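Local structure of putative acetyl xylan esterase (Cellvibrio japonicus, 2W9X) at residues B[110-115]-B[175-180]; B[145-150]-B[239-244]; B[151-156]-B[192-197]; B[181-186]-B[341-346]. The protein removes acetyl groups from acetylated plant cell wall polysaccharides, strongly preferring glucomannan over xylan. All blocks are in the same frame, centred on the assembly; numbering follows the deposited sequence. Where two conformers were deposited one is given.

Interaction 1: B[110-115]-B[175-180]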
loop_
_atom_site.group_PDB
_atom_site.type_symbol
_atom_site.label_atom_id
_atom_site.label_comp_id
_atom_site.label_asym_id
_atom_site.label_seq_id
_atom_site.Cartn_x
_atom_site.Cartn_y
_atom_site.Cartn_z
ATOM N N ARG B 110 5.228 -24.478 24.768
ATOM C CA ARG B 110 4.908 -23.062 24.553
ATOM C C ARG B 110 3.805 -22.614 25.518
ATOM O O ARG B 110 2.711 -23.182 25.523
ATOM C CB ARG B 110 4.453 -22.857 23.100
ATOM C CG ARG B 110 4.171 -21.410 22.689
ATOM C CD ARG B 110 3.822 -21.338 21.214
ATOM N NE ARG B 110 3.468 -19.984 20.792
ATOM C CZ ARG B 110 4.232 -19.195 20.043
ATOM N NH1 ARG B 110 5.419 -19.601 19.609
ATOM N NH2 ARG B 110 3.797 -17.988 19.710
ATOM N N LEU B 111 4.109 -21.614 26.345
ATOM C CA LEU B 111 3.131 -21.025 27.259
ATOM C C LEU B 111 2.700 -19.673 26.693
ATOM O O LEU B 111 3.561 -18.860 26.321
ATOM C CB LEU B 111 3.751 -20.847 28.652
ATOM C CG LEU B 111 3.041 -19.965 29.691
ATOM C CD1 LEU B 111 1.864 -20.688 30.339
ATOM C CD2 LEU B 111 4.027 -19.462 30.757
ATOM N N GLU B 112 1.385 -19.431 26.617
ATOM C CA GLU B 112 0.868 -18.166 26.060
ATOM C C GLU B 112 -0.105 -17.441 26.988
ATOM O O GLU B 112 -1.045 -18.035 27.504
ATOM C CB GLU B 112 0.168 -18.403 24.705
ATOM C CG GLU B 112 1.064 -19.004 23.614
ATOM C CD GLU B 112 0.336 -19.349 22.330
ATOM O OE1 GLU B 112 -0.916 -19.459 22.309
ATOM O OE2 GLU B 112 1.035 -19.518 21.315
ATOM N N LYS B 113 0.118 -16.142 27.170
ATOM C CA LYS B 113 -0.851 -15.252 27.815
ATOM C C LYS B 113 -2.037 -15.003 26.859
ATOM O O LYS B 113 -1.850 -14.763 25.662
ATOM C CB LYS B 113 -0.158 -13.943 28.204
ATOM C CG LYS B 113 -1.035 -12.827 28.749
ATOM C CD LYS B 113 -0.318 -11.501 28.496
ATOM C CE LYS B 113 -0.453 -10.513 29.635
ATOM N NZ LYS B 113 -1.736 -9.788 29.624
ATOM N N LEU B 114 -3.252 -15.083 27.402
ATOM C CA LEU B 114 -4.484 -14.945 26.614
ATOM C C LEU B 114 -5.160 -13.612 26.877
ATOM O O LEU B 114 -5.719 -13.003 25.979
ATOM C CB LEU B 114 -5.459 -16.069 27.003
ATOM C CG LEU B 114 -5.404 -17.433 26.328
ATOM C CD1 LEU B 114 -4.046 -17.831 25.848
ATOM C CD2 LEU B 114 -6.056 -18.516 27.174
ATOM N N THR B 115 -5.109 -13.169 28.126
ATOM C CA THR B 115 -5.935 -12.064 28.599
ATOM C C THR B 115 -5.203 -10.714 28.566
ATOM O O THR B 115 -3.986 -10.654 28.379
ATOM C CB THR B 115 -6.425 -12.339 30.021
ATOM O OG1 THR B 115 -5.324 -12.794 30.812
ATOM C CG2 THR B 115 -7.529 -13.408 30.030
ATOM N N ASN B 175 -9.258 -13.459 24.198
ATOM C CA ASN B 175 -8.153 -14.369 23.897
ATOM C C ASN B 175 -7.252 -13.764 22.825
ATOM O O ASN B 175 -7.533 -13.864 21.616
ATOM C CB ASN B 175 -8.664 -15.751 23.476
ATOM C CG ASN B 175 -7.539 -16.777 23.324
ATOM O OD1 ASN B 175 -6.402 -16.433 23.007
ATOM N ND2 ASN B 175 -7.868 -18.047 23.528
ATOM N N SER B 176 -6.152 -13.158 23.275
ATOM C CA SER B 176 -5.262 -12.451 22.376
ATOM C C SER B 176 -4.612 -13.358 21.334
ATOM O O SER B 176 -4.264 -12.902 20.248
ATOM C CB SER B 176 -4.191 -11.696 23.173
ATOM O OG SER B 176 -4.777 -10.604 23.869
ATOM N N GLN B 177 -4.446 -14.634 21.676
ATOM C CA GLN B 177 -3.761 -15.585 20.815
ATOM C C GLN B 177 -4.637 -16.019 19.645
ATOM O O GLN B 177 -4.146 -16.599 18.663
ATOM C CB GLN B 177 -3.300 -16.809 21.616
ATOM C CG GLN B 177 -2.332 -16.499 22.764
ATOM C CD GLN B 177 -1.041 -15.819 22.320
ATOM O OE1 GLN B 177 -0.318 -15.269 23.143
ATOM N NE2 GLN B 177 -0.743 -15.865 21.033
ATOM N N MET B 178 -5.933 -15.735 19.750
ATOM C CA MET B 178 -6.856 -15.945 18.627
ATOM C C MET B 178 -7.219 -14.680 17.852
ATOM O O MET B 178 -7.933 -14.753 16.845
ATOM C CB MET B 178 -8.086 -16.689 19.085
ATOM C CG MET B 178 -7.666 -18.075 19.451
ATOM S SD MET B 178 -9.027 -19.104 19.659
ATOM C CE MET B 178 -9.720 -18.389 21.132
ATOM N N ALA B 179 -6.703 -13.536 18.302
ATOM C CA ALA B 179 -6.806 -12.316 17.518
ATOM C C ALA B 179 -5.941 -12.459 16.257
ATOM O O ALA B 179 -5.078 -13.330 16.182
ATOM C CB ALA B 179 -6.389 -11.097 18.350
ATOM N N PHE B 180 -6.151 -11.569 15.287
ATOM C CA PHE B 180 -5.510 -11.680 13.974
ATOM C C PHE B 180 -3.975 -11.576 13.970
ATOM O O PHE B 180 -3.324 -12.099 13.063
ATOM C CB PHE B 180 -6.134 -10.680 12.981
ATOM C CG PHE B 180 -6.009 -9.226 13.407
ATOM C CD1 PHE B 180 -4.817 -8.505 13.182
ATOM C CD2 PHE B 180 -7.095 -8.568 13.993
ATOM C CE1 PHE B 180 -4.696 -7.158 13.565
ATOM C CE2 PHE B 180 -6.995 -7.235 14.371
ATOM C CZ PHE B 180 -5.780 -6.522 14.156
#
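Leu114 O takes the N-H of Ser176 at 2.7 Å and 170°, with the donor in the carbonyl plane on a lone pair, and the CA atoms of Leu114 and Asn175 come within 4.6 Å of each other. This bond joins the residue just past strand 108-113, in the all-beta N-terminal part of a family 2 carbohydrate esterase, to the loop between helices 167-173 and 180-187 of the GDSL-type hydrolase part. The loop is shaped by an Asx turn, in which Asn175 OD1 accepts from Gln177 N at 3.0 Å; CG of Asn175 lies anti to the backbone N, beside the carbonyl carbon (chi1 -173°), and the OD1 it carries faces Gln177 N. Asn175 CA adds a C-H...O contact to the same Leu114 oxygen, 3.5 Å away. Leu114 packs against the turn: its CG sits 3.6 Å from Asn175 OD1 and only slightly farther from CG and ND2, while its CD1 meets Gln177 CG at 3.8 Å, the two side chains crossing at about a right angle. Farther back on the strand, the Glu112 carboxylate stacks on the Gln177 amide with the planes 25° apart. Three basic side chains form salt bridges with this buried carboxylate: Arg110 binds OE2 through NE on the anti lone pair, Lys186 shares OE2, and Arg78 takes OE1. So much positive charge would be expected to keep Glu112 ionised. Ser176 is also tied within the hydrolase part, its OG being hydrogen-bonded to Val154 O, and that hydroxyl oxygen lies 3.3 Å from Leu114 O.

Interaction 2: B[145-150]-B[239-244]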
loop_
_atom_site.group_PDB
_atom_site.type_symbol
_atom_site.label_atom_id
_atom_site.label_comp_id
_atom_site.label_asym_id
_atom_site.label_seq_id
_atom_site.Cartn_x
_atom_site.Cartn_y
_atom_site.Cartn_z
ATOM N N ILE B 145 7.376 -9.831 13.356
ATOM C CA ILE B 145 6.236 -8.980 13.033
ATOM C C ILE B 145 5.664 -8.358 14.314
ATOM O O ILE B 145 5.557 -9.021 15.352
ATOM C CB ILE B 145 5.116 -9.750 12.248
ATOM C CG1 ILE B 145 3.996 -8.783 11.802
ATOM C CG2 ILE B 145 4.588 -10.945 13.069
ATOM C CD1 ILE B 145 3.118 -9.310 10.629
ATOM N N GLU B 146 5.313 -7.077 14.234
ATOM C CA GLU B 146 4.755 -6.368 15.372
ATOM C C GLU B 146 3.376 -5.833 15.052
ATOM O O GLU B 146 3.167 -5.247 13.977
ATOM C CB GLU B 146 5.688 -5.226 15.806
ATOM C CG GLU B 146 5.074 -4.302 16.850
ATOM C CD GLU B 146 6.086 -3.400 17.525
ATOM O OE1 GLU B 146 7.295 -3.592 17.286
ATOM O OE2 GLU B 146 5.672 -2.516 18.310
ATOM N N PHE B 147 2.439 -6.032 15.980
ATOM C CA PHE B 147 1.088 -5.462 15.875
ATOM C C PHE B 147 0.878 -4.409 16.933
ATOM O O PHE B 147 1.037 -4.668 18.124
ATOM C CB PHE B 147 0.008 -6.548 15.984
ATOM C CG PHE B 147 -0.023 -7.469 14.796
ATOM C CD1 PHE B 147 -0.928 -7.261 13.772
ATOM C CD2 PHE B 147 0.903 -8.511 14.683
ATOM C CE1 PHE B 147 -0.967 -8.120 12.645
ATOM C CE2 PHE B 147 0.884 -9.365 13.562
ATOM C CZ PHE B 147 -0.055 -9.159 12.539
ATOM N N ILE B 148 0.537 -3.210 16.476
ATOM C CA ILE B 148 0.312 -2.068 17.356
ATOM C C ILE B 148 -1.144 -1.687 17.190
ATOM O O ILE B 148 -1.643 -1.592 16.060
ATOM C CB ILE B 148 1.222 -0.860 16.995
ATOM C CG1 ILE B 148 2.708 -1.274 16.932
ATOM C CG2 ILE B 148 1.014 0.262 17.998
ATOM C CD1 ILE B 148 3.666 -0.142 16.435
ATOM N N GLY B 149 -1.851 -1.480 18.297
ATOM C CA GLY B 149 -3.274 -1.190 18.162
ATOM C C GLY B 149 -4.088 -1.044 19.420
ATOM O O GLY B 149 -3.562 -0.719 20.482
ATOM N N ASP B 150 -5.388 -1.280 19.262
ATOM C CA ASP B 150 -6.404 -1.030 20.265
ATOM C C ASP B 150 -7.126 -2.335 20.584
ATOM O O ASP B 150 -6.527 -3.389 20.448
ATOM C CB ASP B 150 -7.386 0.068 19.788
ATOM C CG ASP B 150 -8.040 -0.239 18.429
ATOM O OD1 ASP B 150 -8.074 -1.426 17.984
ATOM O OD2 ASP B 150 -8.520 0.750 17.792
ATOM N N VAL B 239 8.040 -6.262 9.555
ATOM C CA VAL B 239 6.662 -5.799 9.326
ATOM C C VAL B 239 6.050 -5.243 10.604
ATOM O O VAL B 239 6.143 -5.857 11.682
ATOM C CB VAL B 239 5.735 -6.907 8.739
ATOM C CG1 VAL B 239 4.336 -6.339 8.426
ATOM C CG2 VAL B 239 6.347 -7.507 7.497
ATOM N N ILE B 240 5.452 -4.056 10.473
ATOM C CA ILE B 240 4.722 -3.424 11.571
ATOM C C ILE B 240 3.292 -3.065 11.131
ATOM O O ILE B 240 3.103 -2.290 10.184
ATOM C CB ILE B 240 5.452 -2.170 12.117
ATOM C CG1 ILE B 240 6.884 -2.527 12.549
ATOM C CG2 ILE B 240 4.646 -1.560 13.258
ATOM C CD1 ILE B 240 7.764 -1.323 13.029
ATOM N N VAL B 241 2.308 -3.638 11.819
ATOM C CA VAL B 241 0.903 -3.446 11.483
ATOM C C VAL B 241 0.278 -2.590 12.574
ATOM O O VAL B 241 0.233 -2.986 13.748
ATOM C CB VAL B 241 0.150 -4.799 11.342
ATOM C CG1 VAL B 241 -1.340 -4.580 10.962
ATOM C CG2 VAL B 241 0.847 -5.680 10.312
ATOM N N ILE B 242 -0.190 -1.416 12.183
ATOM C CA ILE B 242 -0.769 -0.473 13.132
ATOM C C ILE B 242 -2.255 -0.330 12.817
ATOM O O ILE B 242 -2.629 0.006 11.702
ATOM C CB ILE B 242 -0.070 0.917 13.099
ATOM C CG1 ILE B 242 1.456 0.749 13.161
ATOM C CG2 ILE B 242 -0.621 1.806 14.262
ATOM C CD1 ILE B 242 2.283 2.051 12.928
ATOM N N GLY B 243 -3.095 -0.591 13.803
ATOM C CA GLY B 243 -4.549 -0.418 13.640
ATOM C C GLY B 243 -5.019 0.525 14.733
ATOM O O GLY B 243 -5.301 0.076 15.838
ATOM N N LEU B 244 -5.099 1.825 14.429
ATOM C CA LEU B 244 -5.497 2.838 15.410
ATOM C C LEU B 244 -6.293 3.942 14.713
ATOM O O LEU B 244 -5.970 4.327 13.580
ATOM C CB LEU B 244 -4.242 3.437 16.110
ATOM C CG LEU B 244 -3.453 2.577 17.121
ATOM C CD1 LEU B 244 -2.092 3.231 17.535
ATOM C CD2 LEU B 244 -4.312 2.306 18.368
HETATM O O HOH W 1 -6.445 -2.363 16.298
#
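Glu146 and Ile148 on one strand alternate with Val239, Val241 and Gly243 on the other in four backbone hydrogen bonds of a parallel pair. Ile148 N gives to Val241 O at 2.8 Å and 176°, and Val241 N gives to Glu146 O at the same length. The bonds from Glu146 N to Val239 O and from Gly243 N to Ile148 O, each 2.9 Å, complete the set. Past the last bridge a water takes over, donating to Gly243 O at 2.7 Å and also to Asp150 OD1, the oxygen that caps Phe152 N at the start of the next helix. Glu146, buried, is satisfied elsewhere, by Tyr219, Trp235 and Asn195. Packing fills both faces. On one, Phe147 lies beside Val241, its ring set obliquely with CD1 3.6 Å from Val241 CB, and Ile145 runs alongside Val239. On the other, Ile148 CG1 stands anti to the carbonyl carbon (chi1 -53°), and CD1 beyond it touches Ile240 CG2 at 3.6 Å and Ile242 CG1 at 4.0 Å. Leu244 folds CD2 onto Gly149, 3.5 Å from its C atom. These are central strands of the parallel sheet of an SGNH hydrolase: strand 191-196 flanks 144-149 and strand 288-294 flanks 239-243, helix 180-187 covers the Ile145 and Phe147 face, and helix 262-283 covers the Ile148 and Ile242 face.

Interaction 3: B[151-156]-B[192-197]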
loop_
_atom_site.group_PDB
_atom_site.type_symbol
_atom_site.label_atom_id
_atom_site.label_comp_id
_atom_site.label_asym_id
_atom_site.label_seq_id
_atom_site.Cartn_x
_atom_site.Cartn_y
_atom_site.Cartn_z
ATOM N N SER B 151 -8.395 -2.261 20.999
ATOM C CA SER B 151 -9.207 -3.442 21.361
ATOM C C SER B 151 -9.264 -4.504 20.268
ATOM O O SER B 151 -9.238 -5.703 20.549
ATOM C CB SER B 151 -10.645 -3.042 21.694
ATOM O OG SER B 151 -10.683 -2.003 22.646
ATOM N N PHE B 152 -9.384 -4.054 19.019
ATOM C CA PHE B 152 -9.416 -4.995 17.883
ATOM C C PHE B 152 -8.132 -5.816 17.838
ATOM O O PHE B 152 -8.167 -7.027 17.654
ATOM C CB PHE B 152 -9.582 -4.254 16.552
ATOM C CG PHE B 152 -10.878 -3.511 16.402
ATOM C CD1 PHE B 152 -11.945 -3.707 17.276
ATOM C CD2 PHE B 152 -11.049 -2.624 15.335
ATOM C CE1 PHE B 152 -13.161 -3.010 17.103
ATOM C CE2 PHE B 152 -12.265 -1.929 15.153
ATOM C CZ PHE B 152 -13.315 -2.135 16.029
ATOM N N THR B 153 -6.988 -5.162 18.045
ATOM C CA THR B 153 -5.696 -5.870 18.028
ATOM C C THR B 153 -5.495 -6.791 19.249
ATOM O O THR B 153 -4.952 -7.907 19.113
ATOM C CB THR B 153 -4.513 -4.861 17.865
ATOM O OG1 THR B 153 -4.651 -4.164 16.620
ATOM C CG2 THR B 153 -3.185 -5.571 17.890
ATOM N N VAL B 154 -5.932 -6.329 20.421
ATOM C CA VAL B 154 -5.939 -7.136 21.659
ATOM C C VAL B 154 -6.758 -8.440 21.515
ATOM O O VAL B 154 -6.388 -9.477 22.065
ATOM C CB VAL B 154 -6.535 -6.337 22.852
ATOM C CG1 VAL B 154 -6.759 -7.235 24.074
ATOM C CG2 VAL B 154 -5.664 -5.101 23.228
ATOM N N GLY B 155 -7.885 -8.375 20.810
ATOM C CA GLY B 155 -8.834 -9.496 20.782
ATOM C C GLY B 155 -9.912 -9.371 21.856
ATOM O O GLY B 155 -10.457 -10.360 22.322
ATOM N N TYR B 156 -10.179 -8.135 22.267
ATOM C CA TYR B 156 -11.274 -7.771 23.166
ATOM C C TYR B 156 -12.556 -8.539 22.908
ATOM O O TYR B 156 -13.197 -8.355 21.858
ATOM C CB TYR B 156 -11.558 -6.290 22.969
ATOM C CG TYR B 156 -12.651 -5.623 23.791
ATOM C CD1 TYR B 156 -12.322 -4.677 24.756
ATOM C CD2 TYR B 156 -14.014 -5.834 23.516
ATOM C CE1 TYR B 156 -13.310 -3.995 25.473
ATOM C CE2 TYR B 156 -15.006 -5.166 24.233
ATOM C CZ TYR B 156 -14.638 -4.247 25.206
ATOM O OH TYR B 156 -15.613 -3.581 25.911
ATOM N N TYR B 192 6.467 -12.564 17.451
ATOM C CA TYR B 192 5.560 -11.421 17.422
ATOM C C TYR B 192 5.479 -10.692 18.731
ATOM O O TYR B 192 5.653 -11.290 19.795
ATOM C CB TYR B 192 4.135 -11.822 16.965
ATOM C CG TYR B 192 3.467 -12.939 17.763
ATOM C CD1 TYR B 192 2.643 -12.658 18.857
ATOM C CD2 TYR B 192 3.630 -14.280 17.390
ATOM C CE1 TYR B 192 2.022 -13.685 19.577
ATOM C CE2 TYR B 192 2.996 -15.309 18.087
ATOM C CZ TYR B 192 2.199 -15.009 19.169
ATOM O OH TYR B 192 1.600 -16.043 19.846
ATOM N N GLN B 193 5.219 -9.391 18.620
ATOM C CA GLN B 193 4.848 -8.540 19.740
ATOM C C GLN B 193 3.493 -7.920 19.417
ATOM O O GLN B 193 3.277 -7.452 18.300
ATOM C CB GLN B 193 5.897 -7.439 19.957
ATOM C CG GLN B 193 7.228 -7.950 20.523
ATOM C CD GLN B 193 8.070 -6.834 21.139
ATOM O OE1 GLN B 193 9.156 -7.081 21.673
ATOM N NE2 GLN B 193 7.573 -5.598 21.062
ATOM N N ILE B 194 2.582 -7.943 20.389
ATOM C CA ILE B 194 1.247 -7.342 20.254
ATOM C C ILE B 194 1.164 -6.182 21.240
ATOM O O ILE B 194 0.727 -6.330 22.376
ATOM C CB ILE B 194 0.086 -8.355 20.497
ATOM C CG1 ILE B 194 0.314 -9.674 19.729
ATOM C CG2 ILE B 194 -1.278 -7.718 20.175
ATOM C CD1 ILE B 194 0.336 -9.548 18.180
ATOM N N ASN B 195 1.594 -5.015 20.791
ATOM C CA ASN B 195 1.572 -3.833 21.634
ATOM C C ASN B 195 0.289 -3.052 21.393
ATOM O O ASN B 195 0.250 -2.076 20.640
ATOM C CB ASN B 195 2.834 -3.018 21.392
ATOM C CG ASN B 195 4.076 -3.794 21.760
ATOM O OD1 ASN B 195 4.100 -4.491 22.786
ATOM N ND2 ASN B 195 5.102 -3.714 20.920
ATOM N N ALA B 196 -0.768 -3.536 22.028
ATOM C CA ALA B 196 -2.095 -2.983 21.887
ATOM C C ALA B 196 -2.727 -2.834 23.263
ATOM O O ALA B 196 -2.408 -3.573 24.172
ATOM C CB ALA B 196 -2.956 -3.906 21.011
ATOM N N SER B 197 -3.660 -1.897 23.387
ATOM C CA SER B 197 -4.361 -1.679 24.637
ATOM C C SER B 197 -5.737 -1.171 24.278
ATOM O O SER B 197 -5.855 -0.298 23.425
ATOM C CB SER B 197 -3.606 -0.634 25.480
ATOM O OG SER B 197 -4.147 -0.554 26.784
#
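Val154 CG2 rests on one face of the peptide group joining Ala196 to Ser197, 3.7 Å from Ala196 C and 3.8 Å from Ser197 N. The aromatic rings of the two segments turn to other partners: Tyr156 stacks on His336 and its hydroxyl bonds His334 ND1, while Tyr192 meets the Tyr56 ring with planes at about 45°. Helix 151-154 sits on the edge strand 191-196 through small apolar groups. With OG1 of Thr153 anti to the carbonyl carbon (chi1 -61°), the CG2 methyl stands anti to the backbone N and touches Ala196 CB at 3.5 Å and Ile194 CG2 at 3.7 Å. Val154 CG2 comes to Ala196 CB at 3.7 Å, so the alanine methyl is shared by neighbouring residues of the helix. The single turn is closed on Ser151 O, which accepts from Gly155 N at 3.0 Å and Tyr156 N at 3.1 Å from opposite faces of its plane; Gly155 leaves the helix with positive phi (92°). Ser151 stands at the helix start in the Gly-Asp-Ser sequence of GDSL-type hydrolases. A glycerol, probably from the crystallisation liquor, lies against its side chain, modelled in two conformers, so the bonding there is doubtful; in the conformer described OG bonds Gly199 N, by similarity a transition-state stabiliser, weakly. The contact itself is apolar, and Ser151, the inferred nucleophile, turns its CB away from the strand.

Interaction 4: B[181-186]-B[341-346]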
loop_
_atom_site.group_PDB
_atom_site.type_symbol
_atom_site.label_atom_id
_atom_site.label_comp_id
_atom_site.label_asym_id
_atom_site.label_seq_id
_atom_site.Cartn_x
_atom_site.Cartn_y
_atom_site.Cartn_z
ATOM N N GLY B 181 -3.400 -10.927 14.980
ATOM C CA GLY B 181 -1.960 -10.724 15.048
ATOM C C GLY B 181 -1.146 -11.994 15.258
ATOM O O GLY B 181 -0.328 -12.349 14.403
ATOM N N PRO B 182 -1.348 -12.679 16.395
ATOM C CA PRO B 182 -0.705 -13.999 16.595
ATOM C C PRO B 182 -0.992 -15.001 15.476
ATOM O O PRO B 182 -0.084 -15.725 15.070
ATOM C CB PRO B 182 -1.280 -14.463 17.933
ATOM C CG PRO B 182 -1.470 -13.182 18.669
ATOM C CD PRO B 182 -2.100 -12.282 17.601
ATOM N N LEU B 183 -2.226 -15.023 14.964
ATOM C CA LEU B 183 -2.589 -15.938 13.874
ATOM C C LEU B 183 -1.815 -15.628 12.597
ATOM O O LEU B 183 -1.349 -16.545 11.918
ATOM C CB LEU B 183 -4.095 -15.911 13.574
ATOM C CG LEU B 183 -5.140 -16.319 14.610
ATOM C CD1 LEU B 183 -6.522 -16.178 13.970
ATOM C CD2 LEU B 183 -4.908 -17.737 15.196
ATOM N N THR B 184 -1.674 -14.343 12.266
ATOM C CA THR B 184 -0.827 -13.951 11.136
ATOM C C THR B 184 0.647 -14.366 11.326
ATOM O O THR B 184 1.243 -14.951 10.429
ATOM C CB THR B 184 -0.972 -12.442 10.800
ATOM O OG1 THR B 184 -2.362 -12.147 10.584
ATOM C CG2 THR B 184 -0.205 -12.071 9.546
ATOM N N ALA B 185 1.228 -14.064 12.481
ATOM C CA ALA B 185 2.626 -14.404 12.741
ATOM C C ALA B 185 2.885 -15.922 12.620
ATOM O O ALA B 185 3.898 -16.354 12.074
ATOM C CB ALA B 185 3.024 -13.911 14.095
ATOM N N LYS B 186 1.944 -16.725 13.109
ATOM C CA LYS B 186 2.096 -18.188 13.103
ATOM C C LYS B 186 2.089 -18.809 11.703
ATOM O O LYS B 186 2.771 -19.822 11.466
ATOM C CB LYS B 186 1.070 -18.834 14.035
ATOM C CG LYS B 186 1.450 -18.638 15.518
ATOM C CD LYS B 186 0.396 -19.188 16.461
ATOM C CE LYS B 186 0.872 -19.103 17.896
ATOM N NZ LYS B 186 -0.156 -19.653 18.838
ATOM N N ASP B 341 -14.151 -13.221 12.864
ATOM C CA ASP B 341 -13.598 -11.989 12.299
ATOM C C ASP B 341 -12.064 -11.967 12.355
ATOM O O ASP B 341 -11.405 -11.579 11.388
ATOM C CB ASP B 341 -14.160 -10.774 13.034
ATOM C CG ASP B 341 -15.657 -10.618 12.869
ATOM O OD1 ASP B 341 -16.228 -11.103 11.869
ATOM O OD2 ASP B 341 -16.271 -9.984 13.740
ATOM N N ASP B 342 -11.514 -12.383 13.496
ATOM C CA ASP B 342 -10.060 -12.449 13.708
ATOM C C ASP B 342 -9.369 -13.340 12.687
ATOM O O ASP B 342 -8.409 -12.908 12.046
ATOM C CB ASP B 342 -9.739 -12.857 15.148
ATOM C CG ASP B 342 -9.955 -11.720 16.125
ATOM O OD1 ASP B 342 -9.709 -10.551 15.738
ATOM O OD2 ASP B 342 -10.361 -11.971 17.278
ATOM N N GLN B 343 -9.881 -14.564 12.505
ATOM C CA GLN B 343 -9.410 -15.441 11.417
ATOM C C GLN B 343 -9.536 -14.792 10.035
ATOM O O GLN B 343 -8.644 -14.909 9.209
ATOM C CB GLN B 343 -10.133 -16.804 11.443
ATOM C CG GLN B 343 -9.461 -17.852 10.550
ATOM C CD GLN B 343 -8.022 -18.193 10.967
ATOM O OE1 GLN B 343 -7.068 -17.925 10.229
ATOM N NE2 GLN B 343 -7.870 -18.786 12.143
ATOM N N LEU B 344 -10.653 -14.113 9.767
ATOM C CA LEU B 344 -10.819 -13.443 8.469
ATOM C C LEU B 344 -9.770 -12.345 8.238
ATOM O O LEU B 344 -9.205 -12.221 7.135
ATOM C CB LEU B 344 -12.240 -12.876 8.312
ATOM C CG LEU B 344 -13.350 -13.927 8.428
ATOM C CD1 LEU B 344 -14.741 -13.270 8.376
ATOM C CD2 LEU B 344 -13.202 -15.064 7.349
ATOM N N LEU B 345 -9.517 -11.552 9.272
ATOM C CA LEU B 345 -8.509 -10.475 9.183
ATOM C C LEU B 345 -7.112 -11.053 9.039
ATOM O O LEU B 345 -6.300 -10.522 8.298
ATOM C CB LEU B 345 -8.575 -9.570 10.402
ATOM C CG LEU B 345 -9.894 -8.777 10.494
ATOM C CD1 LEU B 345 -10.060 -8.169 11.889
ATOM C CD2 LEU B 345 -9.946 -7.701 9.416
ATOM N N ALA B 346 -6.860 -12.171 9.713
ATOM C CA ALA B 346 -5.583 -12.877 9.580
ATOM C C ALA B 346 -5.372 -13.330 8.145
ATOM O O ALA B 346 -4.307 -13.101 7.566
ATOM C CB ALA B 346 -5.525 -14.050 10.543
#
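Leu183 and Thr184 close on Ala346 where the two helices pack tightly: Leu183 CB is 3.8 Å from Ala346 CB, and Thr184 OG1 lies 3.5 Å from Ala346 CA and 3.7 Å from its CB. The small alanine lets the segment axes approach to 8.7 Å at a crossing angle of -41°. Thr184 OG1 is anti to the carbonyl carbon (chi1 -55°) and is hydrogen-bonded to Phe180 O one turn back, so this buried hydroxyl is satisfied within its own helix and meets the alanine by contact alone. The outer side is looser. There Leu183 CD1 meets the amide end of the exposed Gln343, 3.9 Å from its CD, the two side chains crossing at about a right angle. The same methyl is 4.2 Å from Asp342 C, while the Asp342 carboxylate turns to Asn158. Inward, Thr184 also rests on Phe147 of strand 144-149 and on Leu349, Ile350 and Leu353 of helix 339-354. The two helices, side by side over a parallel sheet, belong to one outer layer of the three-layer alpha/beta/alpha sandwich characteristic of SGNH hydrolases.

Interactions 2, 3 and 4 build the hydrolase core, and interaction 1 fastens the N-terminal beta part to it. Interactions 2 and 3 share the sheet: Phe147 O and Asn195 N, 2.7 Å apart, probably hydrogen-bond, and strand 144-149 runs straight into the helix bearing Ser151. Interaction 4 lies over that sheet, with Phe147 CZ 3.8 Å from Thr184 CB. Interaction 1 reaches the helix through the Glu112 OE2 to Lys186 NZ salt bridge, 2.8 Å, and the sheet through Phe180 CE1, 3.8 Å from Phe147 CD1. The inferred nucleophile Ser151 is about 4 Å between side chains from His336, inferred to raise its nucleophilicity, whereas Ser176 of interaction 1 is about 10 Å from Ser151.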